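Long-range contact in gamma-glutamyltranspeptidase (Ggt) (PDB 5BPK), which probably catalyses hydrolysis and transfer of gamma-glutamyl groups from glutathione and related compounds, as an N-terminal nucleophile (Ntn) hydrolase: residues Val16-Ala28 with Gly34-Ile46. Residues are numbered along the deposited sequence; the frame is centred on the assembly and turned at random.
Sequences VTYTINASYGSAA and GFLLNNEMDDFSI. With 4UD ((2S)-amino[(5S)-4,5-dihydro-1,2-oxazol-5-yl]acetic acid), chain O.
Asn21 and Asn39 interlock at the centre of this contact, their side chains crossing at about a right angle with the amide planes 54° apart. Asn21 sends ND2 to Asn39 O at 3.0 Å, its CG lying beside the carbonyl carbon and opposite N (chi1 -169°); that oxygen lies near the Asn21 amide plane, whereas the donor stands above the carbonyl plane. Asp42 N reaches the same oxygen from the opposite face, which couples the grip to the first turn of the 3-10 segment. In return Asn39 OD1 takes Ala22 N on an in-plane lone pair at 3.1 Å, and Glu128 of the partner chain also holds the Asn39 side chain.

Backbone pairing continues the grip. Asn39 N donates to Ile20 O, Leu37 N to Ala28 O, and Ser26 N to Leu37 O at 2.9 Å, nearly straight at 172°. Ser26 OG adds a second bond to Leu37 O from the same face, and also accepts from Ala28 N in an ST turn.

The main apolar contacts centre on Leu36, which lays CD1 at the Tyr24 ring edge, 3.7 Å from CD1 of Tyr24, and CD2 against the Ala27 carbonyl carbon, while Ile20 CD1 reaches Leu36 CB.

At the other end the segments build the amino-group site of the bound dihydro-oxazole amino acid, consistent with an acivicin-type inhibitor. Its N7 donates to Asn21 OD1 at 2.8 Å, to Asp43 OD2 at 2.7 Å and, weakly, to Glu40 OE2. Tyr54 also bonds Asn21 OD1. A water accepts from Asn21 ND2 and donates to Asp42 OD2 and Asp43 OD1; Ser127 of the partner chain also holds the Asp42 carboxylate.

Because Asn21 spends its NH2 on Asn39 O and this water, its oxygen is turned to the ligand; Glu40 and Asp43 beside N7, though both salt-bridged to Arg103 of the partner chain, would probably favour a protonated amine, consistent with recognition of a substrate's alpha-amino group.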
loop_
_atom_site.group_PDB
_atom_site.type_symbol
_atom_site.label_atom_id
_atom_site.label_comp_id
_atom_site.label_asym_id
_atom_site.label_seq_id
_atom_site.Cartn_x
_atom_site.Cartn_y
_atom_site.Cartn_z
ATOM N N VAL B 16 1.547 3.864 -7.190
ATOM C CA VAL B 16 2.473 3.818 -6.060
ATOM C C VAL B 16 1.716 3.616 -4.751
ATOM O O VAL B 16 0.833 4.416 -4.418
ATOM C CB VAL B 16 3.284 5.116 -5.923
ATOM C CG1 VAL B 16 4.263 4.997 -4.734
ATOM C CG2 VAL B 16 4.013 5.462 -7.235
ATOM N N THR B 17 2.033 2.540 -4.036
ATOM C CA THR B 17 1.584 2.381 -2.657
ATOM C C THR B 17 2.813 2.416 -1.771
ATOM O O THR B 17 3.800 1.669 -1.985
ATOM C CB THR B 17 0.800 1.074 -2.405
ATOM O OG1 THR B 17 -0.096 0.802 -3.489
ATOM C CG2 THR B 17 -0.006 1.173 -1.096
ATOM N N TYR B 18 2.792 3.294 -0.779
ATOM C CA TYR B 18 3.930 3.372 0.136
ATOM C C TYR B 18 3.479 3.760 1.537
ATOM O O TYR B 18 2.304 4.118 1.753
ATOM C CB TYR B 18 5.051 4.254 -0.452
ATOM C CG TYR B 18 4.975 5.765 -0.234
ATOM C CD1 TYR B 18 3.760 6.449 -0.195
ATOM C CD2 TYR B 18 6.138 6.513 -0.122
ATOM C CE1 TYR B 18 3.711 7.827 0.010
ATOM C CE2 TYR B 18 6.099 7.896 0.084
ATOM C CZ TYR B 18 4.886 8.541 0.153
ATOM O OH TYR B 18 4.830 9.901 0.366
ATOM N N THR B 19 4.380 3.628 2.505
ATOM C CA THR B 19 3.929 3.484 3.884
ATOM C C THR B 19 5.039 3.497 4.914
ATOM O O THR B 19 6.189 3.198 4.603
ATOM C CB THR B 19 3.160 2.135 4.027
ATOM O OG1 THR B 19 2.419 2.103 5.255
ATOM C CG2 THR B 19 4.115 0.945 3.943
ATOM N N ILE B 20 4.651 3.824 6.145
ATOM C CA ILE B 20 5.447 3.549 7.333
ATOM C C ILE B 20 4.777 2.470 8.221
ATOM O O ILE B 20 5.179 2.251 9.353
ATOM C CB ILE B 20 5.779 4.849 8.113
ATOM C CG1 ILE B 20 4.545 5.750 8.310
ATOM C CG2 ILE B 20 6.916 5.593 7.413
ATOM C CD1 ILE B 20 4.838 6.982 9.188
ATOM N N ASN B 21 3.803 1.778 7.620
ATOM C CA ASN B 21 2.981 0.708 8.186
ATOM C C ASN B 21 1.796 1.246 8.996
ATOM O O ASN B 21 0.804 1.666 8.400
ATOM C CB ASN B 21 3.787 -0.372 8.921
ATOM C CG ASN B 21 2.942 -1.591 9.247
ATOM O OD1 ASN B 21 1.892 -1.795 8.641
ATOM N ND2 ASN B 21 3.386 -2.393 10.209
ATOM N N ALA B 22 1.869 1.239 10.326
ATOM C CA ALA B 22 0.782 1.795 11.123
ATOM C C ALA B 22 0.658 3.303 10.894
ATOM O O ALA B 22 1.511 3.926 10.282
ATOM C CB ALA B 22 0.990 1.502 12.608
ATOM N N SER B 23 -0.440 3.870 11.368
ATOM C CA SER B 23 -0.597 5.303 11.390
ATOM C C SER B 23 0.537 5.909 12.220
ATOM O O SER B 23 0.680 5.610 13.421
ATOM C CB SER B 23 -1.952 5.679 11.975
ATOM O OG SER B 23 -2.161 7.074 11.908
ATOM N N TYR B 24 1.340 6.756 11.571
ATOM C CA TYR B 24 2.547 7.371 12.154
ATOM C C TYR B 24 3.663 6.353 12.443
ATOM O O TYR B 24 4.577 6.617 13.222
ATOM C CB TYR B 24 2.231 8.247 13.372
ATOM C CG TYR B 24 1.229 9.336 13.063
ATOM C CD1 TYR B 24 1.622 10.524 12.446
ATOM C CD2 TYR B 24 -0.113 9.180 13.373
ATOM C CE1 TYR B 24 0.711 11.514 12.156
ATOM C CE2 TYR B 24 -1.028 10.167 13.091
ATOM C CZ TYR B 24 -0.612 11.333 12.481
ATOM O OH TYR B 24 -1.514 12.312 12.174
ATOM N N GLY B 25 3.592 5.207 11.773
ATOM C CA GLY B 25 4.660 4.217 11.800
ATOM C C GLY B 25 4.898 3.722 13.209
ATOM O O GLY B 25 3.945 3.362 13.931
ATOM N N SER B 26 6.169 3.722 13.599
ATOM C CA SER B 26 6.583 3.286 14.928
ATOM C C SER B 26 6.335 4.344 15.998
ATOM O O SER B 26 6.588 4.098 17.180
ATOM C CB SER B 26 8.069 2.961 14.924
ATOM O OG SER B 26 8.844 4.147 14.883
ATOM N N ALA B 27 5.872 5.517 15.569
ATOM C CA ALA B 27 5.698 6.706 16.408
ATOM C C ALA B 27 7.005 7.362 16.875
ATOM O O ALA B 27 6.957 8.384 17.566
ATOM C CB ALA B 27 4.782 6.405 17.593
ATOM N N ALA B 28 8.153 6.792 16.495
ATOM C CA ALA B 28 9.473 7.339 16.848
ATOM C C ALA B 28 10.080 8.045 15.650
ATOM O O ALA B 28 10.132 7.488 14.546
ATOM C CB ALA B 28 10.412 6.237 17.315
ATOM N N GLY B 34 13.637 15.032 11.469
ATOM C CA GLY B 34 12.242 15.431 11.263
ATOM C C GLY B 34 11.303 14.418 10.616
ATOM O O GLY B 34 10.215 14.793 10.182
ATOM N N PHE B 35 11.696 13.145 10.547
ATOM C CA PHE B 35 10.815 12.125 9.969
ATOM C C PHE B 35 10.545 10.952 10.906
ATOM O O PHE B 35 11.373 10.604 11.748
ATOM C CB PHE B 35 11.343 11.641 8.605
ATOM C CG PHE B 35 12.590 10.800 8.683
ATOM C CD1 PHE B 35 12.510 9.423 8.843
ATOM C CD2 PHE B 35 13.850 11.387 8.583
ATOM C CE1 PHE B 35 13.661 8.647 8.902
ATOM C CE2 PHE B 35 14.992 10.617 8.646
ATOM C CZ PHE B 35 14.896 9.243 8.816
ATOM N N LEU B 36 9.368 10.355 10.744
ATOM C CA LEU B 36 8.975 9.176 11.503
ATOM C C LEU B 36 9.545 7.893 10.914
ATOM O O LEU B 36 9.577 7.717 9.695
ATOM C CB LEU B 36 7.452 9.052 11.533
ATOM C CG LEU B 36 6.731 9.987 12.497
ATOM C CD1 LEU B 36 5.282 10.192 12.086
ATOM C CD2 LEU B 36 6.831 9.478 13.935
ATOM N N LEU B 37 9.984 7.004 11.795
ATOM C CA LEU B 37 10.383 5.647 11.409
ATOM C C LEU B 37 9.171 4.750 11.157
ATOM O O LEU B 37 8.141 4.844 11.836
ATOM C CB LEU B 37 11.226 5.016 12.517
ATOM C CG LEU B 37 12.605 5.637 12.671
ATOM C CD1 LEU B 37 13.145 5.300 14.049
ATOM C CD2 LEU B 37 13.553 5.180 11.544
ATOM N N ASN B 38 9.320 3.864 10.186
ATOM C CA ASN B 38 8.351 2.803 9.949
ATOM C C ASN B 38 8.325 1.795 11.085
ATOM O O ASN B 38 9.293 1.679 11.843
ATOM C CB ASN B 38 8.671 2.085 8.638
ATOM C CG ASN B 38 9.969 1.303 8.705
ATOM O OD1 ASN B 38 9.982 0.149 9.146
ATOM N ND2 ASN B 38 11.078 1.935 8.297
ATOM N N ASN B 39 7.210 1.074 11.210
ATOM C CA ASN B 39 7.200 -0.176 11.983
ATOM C C ASN B 39 6.939 -1.369 11.059
ATOM O O ASN B 39 6.135 -2.268 11.350
ATOM C CB ASN B 39 6.297 -0.113 13.238
ATOM C CG ASN B 39 4.822 0.153 12.943
ATOM O OD1 ASN B 39 4.428 0.465 11.828
ATOM N ND2 ASN B 39 4.001 0.051 13.987
ATOM N N GLU B 40 7.656 -1.374 9.935
ATOM C CA GLU B 40 7.478 -2.417 8.929
ATOM C C GLU B 40 7.957 -3.793 9.398
ATOM O O GLU B 40 7.600 -4.806 8.790
ATOM C CB GLU B 40 8.176 -2.050 7.611
ATOM C CG GLU B 40 7.336 -2.284 6.367
ATOM C CD GLU B 40 6.221 -1.252 6.232
ATOM O OE1 GLU B 40 6.523 -0.026 6.171
ATOM O OE2 GLU B 40 5.049 -1.667 6.196
ATOM N N MET B 41 8.752 -3.857 10.463
ATOM C CA MET B 41 9.180 -5.178 10.962
ATOM C C MET B 41 8.012 -6.050 11.412
ATOM O O MET B 41 8.127 -7.266 11.382
ATOM C CB MET B 41 10.225 -5.059 12.078
ATOM C CG MET B 41 11.526 -4.386 11.628
ATOM S SD MET B 41 12.487 -5.316 10.395
ATOM C CE MET B 41 13.193 -6.615 11.424
ATOM N N ASP B 42 6.891 -5.444 11.806
ATOM C CA ASP B 42 5.679 -6.210 12.166
ATOM C C ASP B 42 5.012 -6.932 10.975
ATOM O O ASP B 42 4.086 -7.721 11.160
ATOM C CB ASP B 42 4.641 -5.315 12.860
ATOM C CG ASP B 42 3.511 -6.118 13.498
ATOM O OD1 ASP B 42 3.791 -6.854 14.476
ATOM O OD2 ASP B 42 2.354 -6.031 13.013
ATOM N N ASP B 43 5.429 -6.624 9.753
ATOM C CA ASP B 43 4.938 -7.367 8.598
ATOM C C ASP B 43 5.653 -8.702 8.404
ATOM O O ASP B 43 5.205 -9.511 7.599
ATOM C CB ASP B 43 5.013 -6.528 7.327
ATOM C CG ASP B 43 3.845 -5.563 7.183
ATOM O OD1 ASP B 43 2.913 -5.569 8.016
ATOM O OD2 ASP B 43 3.871 -4.787 6.211
ATOM N N PHE B 44 6.753 -8.929 9.118
ATOM C CA PHE B 44 7.321 -10.287 9.245
ATOM C C PHE B 44 6.448 -11.129 10.164
ATOM O O PHE B 44 5.718 -10.604 11.009
ATOM C CB PHE B 44 8.728 -10.273 9.847
ATOM C CG PHE B 44 9.814 -9.839 8.895
ATOM C CD1 PHE B 44 10.182 -10.649 7.830
ATOM C CD2 PHE B 44 10.489 -8.634 9.082
ATOM C CE1 PHE B 44 11.191 -10.274 6.959
ATOM C CE2 PHE B 44 11.509 -8.255 8.222
ATOM C CZ PHE B 44 11.855 -9.074 7.151
ATOM N N SER B 45 6.560 -12.444 10.021
ATOM C CA SER B 45 6.116 -13.347 11.070
ATOM C C SER B 45 7.207 -13.338 12.133
ATOM O O SER B 45 8.325 -13.805 11.889
ATOM C CB SER B 45 5.877 -14.758 10.535
ATOM O OG SER B 45 5.489 -15.620 11.589
ATOM N N ILE B 46 6.894 -12.773 13.299
ATOM C CA ILE B 46 7.868 -12.657 14.387
ATOM C C ILE B 46 7.914 -13.909 15.281
ATOM O O ILE B 46 8.834 -14.069 16.080
ATOM C CB ILE B 46 7.644 -11.366 15.222
ATOM C CG1 ILE B 46 6.326 -11.407 16.007
ATOM C CG2 ILE B 46 7.685 -10.136 14.305
ATOM C CD1 ILE B 46 6.112 -10.185 16.860
HETATM C C3 4UD O . -0.804 0.069 4.573
HETATM C C4 4UD O . 0.685 -1.577 4.510
HETATM C C5 4UD O . 0.206 -0.525 5.493
HETATM C C6 4UD O . 1.242 -2.864 5.135
HETATM C C8 4UD O . 1.741 -3.716 3.991
HETATM O O9 4UD O . 2.829 -3.529 3.502
HETATM O O10 4UD O . 0.967 -4.706 3.487
HETATM N N7 4UD O . 2.378 -2.563 6.017
HETATM O O2 4UD O . -0.460 -1.934 3.741
HETATM N N1 4UD O . -1.111 -0.773 3.643
HETATM O O HOH W 1 2.030 -4.870 10.515
#